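Local coordinates for putative lipase (Bacteroides thetaiotaomicron VPI-5482, PDB 3BZW) that probably hydrolyses ester bonds of lipids, possibly lysophospholipids, as a member of the GDSL (SGNH) family of lipases and acylhydrolases, at the interface of chains A and B. Coordinates in Å, arbitrary orientation; residue numbers count along the deposited sequence, not the author numbering. Chains: chain A/B, Putative lipase.

Three patches lie along one interface between two copies of the protein. By the centres of their C-alpha atoms, contact 1 is about 38 Å from contact 2 and 24 Å from contact 3, and contacts 2 and 3 are about 20 Å apart. Helix 245-258 of chain B joins the latter two, supplying B:Arg250, which braces B:Tyr232 in contact 3, and B:Tyr257 in contact 2. Contact 1 uses strand 111-122 of chain A, shares no element with the others and lies at the opposite end of the row from contact 2. The pairing departs from an exact two-fold; the structure alone does not show whether it persists in solution.

Contact 1: the interface of chains A and B. Residues chain A 120-122; chain B 102, 180-181, 183.
The imidazole of A:His122 turns its edge to the carboxamide of B:Asn102, whose CG lies in the ring plane, 3.5 Å from CE1. Ring and amide planes are 46° apart, so the two flat groups meet at an angle and do not stack. A chi1 of -60° sets the imidazole beside its own backbone N, and NE2 makes a weak bond of 3.0 Å to the hydroxyl OG of A:Ser120 in the same strand. Were A:His122 cut back to an alanine, the B:Asn102 amide would probably lose the ring edge against it and a gap would open there.

Main-chain pairing carries the rest. A:Ala121 N donates to B:Val181 O at 3.0 Å, in the carbonyl plane and on a lone pair. In return B:Val181 N reaches A:Ala121 O at 3.0 Å, tilted 27° from that carbonyl's plane. The same A:Ala121 O takes a water at 3.1 Å, which is 3.0 Å from the side-chain oxygen OD1 of B:Asn102. The methyl of A:Ala121 is small enough to lie against B:Val181, with CB to CB at 3.8 Å; the branched valine suits a strand.

Strand 111-122 of chain A thus pairs antiparallel with the short strand 180-182 of chain B, A:His122 also facing B:Asn180. Its end comes beside helix 98-102, which begins within the GxND stretch, the third conserved block of SGNH hydrolases, so it may lie near the active site of chain B.

Contact 2: the interface of chains A and B. Residues chain A 20-21, 23, 260-263; chain B 257, 260.
The C-terminal end of helix 245-258 and the 3-10 helix 259-261 of chain B press against three pieces of chain A: its N-terminal loop, its own 3-10 helix 259-261 and the loop that follows. B:Tyr257 is the chief intruder, hiding 95 Å² of its surface. Its chi1 of -68° holds the ring beside the backbone N, from where the phenol extends beneath A:Pro23.

A:Pro23 lies over one face of that ring, CB 4.0 Å from the centroid in a CH-pi contact and offset toward the rim, the two side chains sliding past each other in opposite directions. From the same side of the ring plane A:Pro263 approaches the rim, with CB 3.5 Å from CD2. Proline suits both places because its stiff, compact ring presents CH groups to an aromatic. At the CD1 rim of B:Tyr257, on that side too, the backbone carbonyl O of A:Leu260 comes within 3.4 Å of CD1, while the small A:Ala261 lets the main chain come near the tyrosine CB.

Beside the ring, the equivalent leucines of the two chains meet, CD2 of A:Leu260 standing 3.6 Å from CD2 of B:Leu260. CD1 of A:Ile20 points tip to tip at B:Leu260, though A:Ile20 is poorly ordered and its role less certain. Flexible branched side chains fit such an apolar junction well. The patch buries an aromatic ring and aliphatic groups between the copies, which would favour their association if the pairing is biological.

Contact 3: the interface of chains A and B. Residues chain A 159-160; chain B 228-229, 231-232, 250.
A:Pro159 pushes its ring against the 3-10 helix 227-232 of chain B, a segment of the GDSL (SGNH) hydrolase family region, and hides 78 Å² there. It sits in the loop between helix 143-157 and strand 162-166, where a rigid ring makes a firm protrusion. Its CB rests 3.8 Å from CB of B:Glu228 and equally near CG of B:Gln229, so the aliphatic stems of these polar residues serve as the packing surface.

The carbonyl O of A:Pro159 is gripped by the side-chain amide of B:Gln229, NE2 donating at 3.0 Å and 173° at the hydrogen. This oxygen lies in the glutamine's amide plane, although the donor is tilted 19° from the carbonyl's own plane. The glutamine chain runs extended beyond CG (chi2 -156°), which carries the amide as far as the loop. CE2 of B:Tyr232 also approaches this oxygen, at 3.3 Å.

A:Asp160 takes part through its methylene: CB stands 3.8 Å from CD1 of B:Ile231. That isoleucine, 24 Å² of it hidden, also lays CG1 over one face of the B:Tyr232 ring, toward its rim. B:Arg250 is second shell, its NH1 donating to the phenol OH of B:Tyr232 at 2.9 Å and in the guanidinium plane, which steadies the tyrosine beside the A:Asp160 backbone.

Contact 1: the interface of chains A and B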
ATOM      1  N   SER A 120      16.297  13.468 -34.078  1.00 10.21           N
ATOM      2  CA  SER A 120      14.917  13.656 -33.678  1.00  9.82           C
ATOM      3  C   SER A 120      14.488  15.077 -34.029  1.00 10.19           C
ATOM      4  O   SER A 120      15.295  16.002 -33.984  1.00  8.63           O
ATOM      5  CB  SER A 120      14.773  13.415 -32.176  1.00  9.99           C
ATOM      6  OG  SER A 120      13.422  13.527 -31.776  1.00 12.87           O
ATOM      7  N   ALA A 121      13.218  15.244 -34.384  1.00  8.21           N
ATOM      8  CA  ALA A 121      12.699  16.558 -34.740  1.00  9.53           C
ATOM      9  C   ALA A 121      11.213  16.636 -34.443  1.00  9.19           C
ATOM     10  O   ALA A 121      10.450  15.744 -34.814  1.00  8.49           O
ATOM     11  CB  ALA A 121      12.948  16.839 -36.212  1.00  6.20           C
ATOM     12  N   HIS A 122      10.811  17.708 -33.771  1.00 10.74           N
ATOM     13  CA  HIS A 122       9.414  17.913 -33.411  1.00 11.62           C
ATOM     14  C   HIS A 122       9.018  19.376 -33.608  1.00 12.25           C
ATOM     15  O   HIS A 122       8.556  20.040 -32.678  1.00 12.25           O
ATOM     16  CB  HIS A 122       9.197  17.483 -31.958  1.00 13.31           C
ATOM     17  CG  HIS A 122       9.532  16.045 -31.708  1.00 16.15           C
ATOM     18  ND1 HIS A 122       8.616  15.028 -31.861  1.00 18.07           N
ATOM     19  CD2 HIS A 122      10.706  15.450 -31.389  1.00 15.21           C
ATOM     20  CE1 HIS A 122       9.210  13.866 -31.650  1.00 17.67           C
ATOM     21  NE2 HIS A 122      10.479  14.096 -31.363  1.00 18.29           N
TER
ATOM     22  N   ASN B 102       4.965  10.364 -28.895  1.00  5.31           N
ATOM     23  CA  ASN B 102       5.867  11.132 -29.753  1.00  7.35           C
ATOM     24  C   ASN B 102       6.056  12.575 -29.297  1.00  7.93           C
ATOM     25  O   ASN B 102       7.110  13.172 -29.530  1.00  8.65           O
ATOM     26  CB  ASN B 102       5.377  11.128 -31.200  1.00  6.77           C
ATOM     27  CG  ASN B 102       6.333  11.858 -32.137  1.00  8.01           C
ATOM     28  OD1 ASN B 102       5.949  12.807 -32.818  1.00 10.64           O
ATOM     29  ND2 ASN B 102       7.583  11.420 -32.164  1.00  3.68           N
ATOM     30  N   ASN B 180      10.230  16.826 -38.753  1.00 10.65           N
ATOM     31  CA  ASN B 180       9.345  15.809 -38.192  1.00 10.18           C
ATOM     32  C   ASN B 180      10.054  14.465 -38.325  1.00  9.92           C
ATOM     33  O   ASN B 180       9.844  13.731 -39.288  1.00  9.32           O
ATOM     34  CB  ASN B 180       8.009  15.812 -38.948  1.00 10.30           C
ATOM     35  CG  ASN B 180       6.930  14.985 -38.256  1.00 11.15           C
ATOM     36  OD1 ASN B 180       5.749  15.078 -38.600  1.00 12.53           O
ATOM     37  ND2 ASN B 180       7.330  14.169 -37.289  1.00  6.83           N
ATOM     38  N   VAL B 181      10.916  14.170 -37.355  1.00  8.62           N
ATOM     39  CA  VAL B 181      11.689  12.932 -37.332  1.00  8.11           C
ATOM     40  C   VAL B 181      11.402  12.191 -36.034  1.00  8.77           C
ATOM     41  O   VAL B 181      11.733  12.664 -34.944  1.00  7.19           O
ATOM     42  CB  VAL B 181      13.205  13.218 -37.428  1.00  9.39           C
ATOM     43  CG1 VAL B 181      13.995  11.920 -37.308  1.00 10.54           C
ATOM     44  CG2 VAL B 181      13.517  13.900 -38.751  1.00  8.95           C
ATOM     45  N   PRO B 183      12.071   8.762 -33.914  1.00  7.26           N
ATOM     46  CA  PRO B 183      12.843   7.524 -33.752  1.00  7.12           C
ATOM     47  C   PRO B 183      11.913   6.342 -33.497  1.00  6.28           C
ATOM     48  O   PRO B 183      10.785   6.533 -33.045  1.00  6.56           O
ATOM     49  CB  PRO B 183      13.724   7.825 -32.542  1.00  7.46           C
ATOM     50  CG  PRO B 183      13.932   9.302 -32.636  1.00  6.83           C
ATOM     51  CD  PRO B 183      12.534   9.788 -32.962  1.00  8.04           C
TER
HETATM   52  O   HOH W   1       7.622  14.459 -34.718  1.00 12.29           O

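Contact 2: the interface of chains A and B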
ATOM      1  N   ILE A  20     -22.705 -15.626 -37.517  1.00 34.53           N
ATOM      2  CA  ILE A  20     -21.252 -15.561 -37.607  1.00 32.31           C
ATOM      3  C   ILE A  20     -20.657 -16.962 -37.666  1.00 29.41           C
ATOM      4  O   ILE A  20     -21.074 -17.857 -36.934  1.00 28.58           O
ATOM      5  CB  ILE A  20     -20.647 -14.829 -36.393  1.00 33.81           C
ATOM      6  CG1 ILE A  20     -21.088 -15.520 -35.102  1.00 34.77           C
ATOM      7  CG2 ILE A  20     -21.070 -13.369 -36.400  1.00 34.11           C
ATOM      8  CD1 ILE A  20     -20.458 -14.946 -33.851  1.00 35.48           C
ATOM      9  N   GLN A  21     -19.685 -17.149 -38.549  1.00 27.25           N
ATOM     10  CA  GLN A  21     -19.028 -18.440 -38.691  1.00 25.04           C
ATOM     11  C   GLN A  21     -17.694 -18.395 -37.961  1.00 21.11           C
ATOM     12  O   GLN A  21     -17.017 -17.365 -37.960  1.00 20.66           O
ATOM     13  CB  GLN A  21     -18.798 -18.758 -40.169  1.00 29.72           C
ATOM     14  CG  GLN A  21     -20.074 -18.865 -40.989  1.00 34.53           C
ATOM     15  CD  GLN A  21     -19.806 -19.272 -42.426  1.00 37.79           C
ATOM     16  OE1 GLN A  21     -19.131 -18.559 -43.172  1.00 39.61           O
ATOM     17  NE2 GLN A  21     -20.332 -20.428 -42.820  1.00 39.36           N
ATOM     18  N   PRO A  23     -14.101 -18.201 -37.300  1.00 10.17           N
ATOM     19  CA  PRO A  23     -12.971 -17.793 -38.145  1.00  9.53           C
ATOM     20  C   PRO A  23     -11.874 -18.828 -38.394  1.00  9.54           C
ATOM     21  O   PRO A  23     -11.060 -18.660 -39.304  1.00  9.03           O
ATOM     22  CB  PRO A  23     -12.441 -16.542 -37.438  1.00  9.74           C
ATOM     23  CG  PRO A  23     -12.823 -16.768 -36.002  1.00 10.17           C
ATOM     24  CD  PRO A  23     -14.217 -17.326 -36.121  1.00  8.37           C
ATOM     25  N   LEU A 260     -12.334 -17.778 -31.025  1.00  8.27           N
ATOM     26  CA  LEU A 260     -13.435 -17.097 -31.699  1.00 10.69           C
ATOM     27  C   LEU A 260     -13.145 -15.601 -31.788  1.00  9.16           C
ATOM     28  O   LEU A 260     -13.665 -14.903 -32.659  1.00  9.07           O
ATOM     29  CB  LEU A 260     -14.729 -17.313 -30.907  1.00 13.51           C
ATOM     30  CG  LEU A 260     -15.991 -17.752 -31.647  1.00 16.68           C
ATOM     31  CD1 LEU A 260     -17.154 -17.764 -30.666  1.00 17.20           C
ATOM     32  CD2 LEU A 260     -16.281 -16.805 -32.804  1.00 17.86           C
ATOM     33  N   ALA A 261     -12.300 -15.118 -30.883  1.00  8.22           N
ATOM     34  CA  ALA A 261     -11.947 -13.702 -30.823  1.00  8.01           C
ATOM     35  C   ALA A 261     -10.837 -13.277 -31.777  1.00  8.24           C
ATOM     36  O   ALA A 261     -10.533 -12.088 -31.884  1.00  8.07           O
ATOM     37  CB  ALA A 261     -11.560 -13.333 -29.393  1.00  9.38           C
ATOM     38  N   LEU A 262     -10.239 -14.237 -32.477  1.00  7.35           N
ATOM     39  CA  LEU A 262      -9.145 -13.933 -33.398  1.00  7.98           C
ATOM     40  C   LEU A 262      -9.407 -14.419 -34.817  1.00  9.16           C
ATOM     41  O   LEU A 262      -9.768 -15.578 -35.030  1.00  8.18           O
ATOM     42  CB  LEU A 262      -7.847 -14.562 -32.884  1.00  6.70           C
ATOM     43  CG  LEU A 262      -7.375 -14.101 -31.501  1.00  8.12           C
ATOM     44  CD1 LEU A 262      -6.285 -15.028 -30.969  1.00  6.58           C
ATOM     45  CD2 LEU A 262      -6.869 -12.672 -31.607  1.00  6.61           C
ATOM     46  N   PRO A 263      -9.216 -13.538 -35.813  1.00  8.34           N
ATOM     47  CA  PRO A 263      -9.442 -13.933 -37.203  1.00  7.81           C
ATOM     48  C   PRO A 263      -8.263 -14.751 -37.719  1.00  8.48           C
ATOM     49  O   PRO A 263      -7.188 -14.760 -37.117  1.00  8.33           O
ATOM     50  CB  PRO A 263      -9.545 -12.593 -37.920  1.00  9.29           C
ATOM     51  CG  PRO A 263      -8.513 -11.778 -37.196  1.00  7.78           C
ATOM     52  CD  PRO A 263      -8.806 -12.122 -35.733  1.00  9.03           C
TER
ATOM     53  N   TYR B 257     -13.569  -9.559 -34.676  1.00  9.05           N
ATOM     54  CA  TYR B 257     -13.748 -10.676 -33.762  1.00  8.67           C
ATOM     55  C   TYR B 257     -13.525 -10.317 -32.298  1.00  7.76           C
ATOM     56  O   TYR B 257     -14.078 -10.965 -31.409  1.00  6.75           O
ATOM     57  CB  TYR B 257     -12.875 -11.850 -34.215  1.00  9.21           C
ATOM     58  CG  TYR B 257     -13.375 -12.423 -35.525  1.00 11.51           C
ATOM     59  CD1 TYR B 257     -14.482 -13.275 -35.559  1.00 11.39           C
ATOM     60  CD2 TYR B 257     -12.797 -12.050 -36.735  1.00 12.25           C
ATOM     61  CE1 TYR B 257     -15.000 -13.738 -36.770  1.00 13.27           C
ATOM     62  CE2 TYR B 257     -13.309 -12.503 -37.951  1.00 14.85           C
ATOM     63  CZ  TYR B 257     -14.409 -13.345 -37.960  1.00 13.53           C
ATOM     64  OH  TYR B 257     -14.916 -13.781 -39.163  1.00 17.34           O
ATOM     65  N   LEU B 260     -16.723  -9.008 -30.694  1.00  9.69           N
ATOM     66  CA  LEU B 260     -17.772 -10.005 -30.533  1.00 10.00           C
ATOM     67  C   LEU B 260     -18.103 -10.217 -29.059  1.00  9.50           C
ATOM     68  O   LEU B 260     -19.213 -10.616 -28.711  1.00  8.91           O
ATOM     69  CB  LEU B 260     -17.320 -11.325 -31.158  1.00 13.14           C
ATOM     70  CG  LEU B 260     -18.346 -12.446 -31.275  1.00 16.18           C
ATOM     71  CD1 LEU B 260     -19.562 -11.957 -32.049  1.00 16.99           C
ATOM     72  CD2 LEU B 260     -17.701 -13.632 -31.988  1.00 19.17           C
TER

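Contact 3: the interface of chains A and B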
ATOM      1  N   PRO A 159       5.179 -13.540 -41.328  1.00  8.53           N
ATOM      2  CA  PRO A 159       4.753 -12.169 -41.030  1.00  7.84           C
ATOM      3  C   PRO A 159       3.298 -11.805 -41.310  1.00  8.37           C
ATOM      4  O   PRO A 159       2.765 -10.880 -40.693  1.00  8.11           O
ATOM      5  CB  PRO A 159       5.731 -11.321 -41.850  1.00  6.92           C
ATOM      6  CG  PRO A 159       6.000 -12.185 -43.036  1.00  7.07           C
ATOM      7  CD  PRO A 159       6.190 -13.552 -42.401  1.00  8.56           C
ATOM      8  N   ASP A 160       2.651 -12.529 -42.219  1.00  7.19           N
ATOM      9  CA  ASP A 160       1.265 -12.224 -42.580  1.00  8.21           C
ATOM     10  C   ASP A 160       0.249 -13.216 -42.028  1.00  7.70           C
ATOM     11  O   ASP A 160      -0.909 -13.231 -42.452  1.00  7.32           O
ATOM     12  CB  ASP A 160       1.138 -12.163 -44.106  1.00 10.87           C
ATOM     13  CG  ASP A 160       1.417 -13.508 -44.773  1.00 14.96           C
ATOM     14  OD1 ASP A 160       2.035 -14.386 -44.129  1.00 15.44           O
ATOM     15  OD2 ASP A 160       1.032 -13.679 -45.947  1.00 16.00           O
TER
ATOM     16  N   GLU B 228      10.001  -7.883 -41.649  1.00  6.40           N
ATOM     17  CA  GLU B 228       9.147  -8.702 -42.500  1.00  6.95           C
ATOM     18  C   GLU B 228       7.685  -8.288 -42.349  1.00  7.15           C
ATOM     19  O   GLU B 228       6.873  -8.507 -43.246  1.00  6.67           O
ATOM     20  CB  GLU B 228       9.294 -10.191 -42.157  1.00  7.54           C
ATOM     21  CG  GLU B 228      10.597 -10.850 -42.615  1.00 10.14           C
ATOM     22  CD  GLU B 228      11.827 -10.349 -41.871  1.00 11.76           C
ATOM     23  OE1 GLU B 228      11.675  -9.725 -40.797  1.00 11.09           O
ATOM     24  OE2 GLU B 228      12.953 -10.597 -42.357  1.00 15.13           O
ATOM     25  N   GLN B 229       7.348  -7.685 -41.213  1.00  7.40           N
ATOM     26  CA  GLN B 229       5.975  -7.255 -40.993  1.00  6.20           C
ATOM     27  C   GLN B 229       5.700  -5.838 -41.497  1.00  6.11           C
ATOM     28  O   GLN B 229       4.607  -5.304 -41.305  1.00  6.18           O
ATOM     29  CB  GLN B 229       5.602  -7.379 -39.510  1.00  6.76           C
ATOM     30  CG  GLN B 229       5.468  -8.830 -39.054  1.00  4.37           C
ATOM     31  CD  GLN B 229       4.571  -8.995 -37.842  1.00  5.85           C
ATOM     32  OE1 GLN B 229       4.838  -8.443 -36.776  1.00  5.19           O
ATOM     33  NE2 GLN B 229       3.495  -9.760 -38.003  1.00  5.72           N
ATOM     34  N   ILE B 231       5.086  -5.119 -44.241  1.00  8.94           N
ATOM     35  CA  ILE B 231       4.131  -5.259 -45.334  1.00  9.22           C
ATOM     36  C   ILE B 231       2.811  -4.621 -44.899  1.00  8.78           C
ATOM     37  O   ILE B 231       1.928  -4.361 -45.720  1.00  9.66           O
ATOM     38  CB  ILE B 231       3.870  -6.744 -45.669  1.00 10.99           C
ATOM     39  CG1 ILE B 231       3.432  -7.496 -44.407  1.00 10.23           C
ATOM     40  CG2 ILE B 231       5.119  -7.370 -46.261  1.00 11.15           C
ATOM     41  CD1 ILE B 231       3.130  -8.965 -44.643  1.00 10.87           C
ATOM     42  N   TYR B 232       2.691  -4.367 -43.598  1.00  8.24           N
ATOM     43  CA  TYR B 232       1.485  -3.768 -43.025  1.00  7.72           C
ATOM     44  C   TYR B 232       1.592  -2.267 -42.789  1.00  8.25           C
ATOM     45  O   TYR B 232       0.660  -1.648 -42.270  1.00  6.77           O
ATOM     46  CB  TYR B 232       1.148  -4.442 -41.696  1.00  7.24           C
ATOM     47  CG  TYR B 232       0.698  -5.875 -41.835  1.00  7.37           C
ATOM     48  CD1 TYR B 232      -0.462  -6.195 -42.545  1.00  6.48           C
ATOM     49  CD2 TYR B 232       1.410  -6.908 -41.232  1.00  7.00           C
ATOM     50  CE1 TYR B 232      -0.902  -7.511 -42.645  1.00  6.67           C
ATOM     51  CE2 TYR B 232       0.979  -8.229 -41.327  1.00  9.15           C
ATOM     52  CZ  TYR B 232      -0.175  -8.523 -42.031  1.00  8.68           C
ATOM     53  OH  TYR B 232      -0.610  -9.829 -42.114  1.00  7.73           O
ATOM     54  N   ARG B 250      -6.079  -5.851 -41.650  1.00  8.27           N
ATOM     55  CA  ARG B 250      -5.772  -6.821 -40.605  1.00  8.81           C
ATOM     56  C   ARG B 250      -6.313  -6.277 -39.285  1.00  9.08           C
ATOM     57  O   ARG B 250      -6.827  -7.030 -38.454  1.00  7.90           O
ATOM     58  CB  ARG B 250      -4.259  -7.064 -40.501  1.00  7.08           C
ATOM     59  CG  ARG B 250      -3.866  -7.927 -39.299  1.00  8.00           C
ATOM     60  CD  ARG B 250      -2.580  -8.728 -39.525  1.00  7.22           C
ATOM     61  NE  ARG B 250      -2.241  -9.505 -38.333  1.00  8.06           N
ATOM     62  CZ  ARG B 250      -1.402 -10.538 -38.304  1.00  8.33           C
ATOM     63  NH1 ARG B 250      -0.791 -10.946 -39.410  1.00  5.91           N
ATOM     64  NH2 ARG B 250      -1.180 -11.169 -37.158  1.00  7.85           N
TER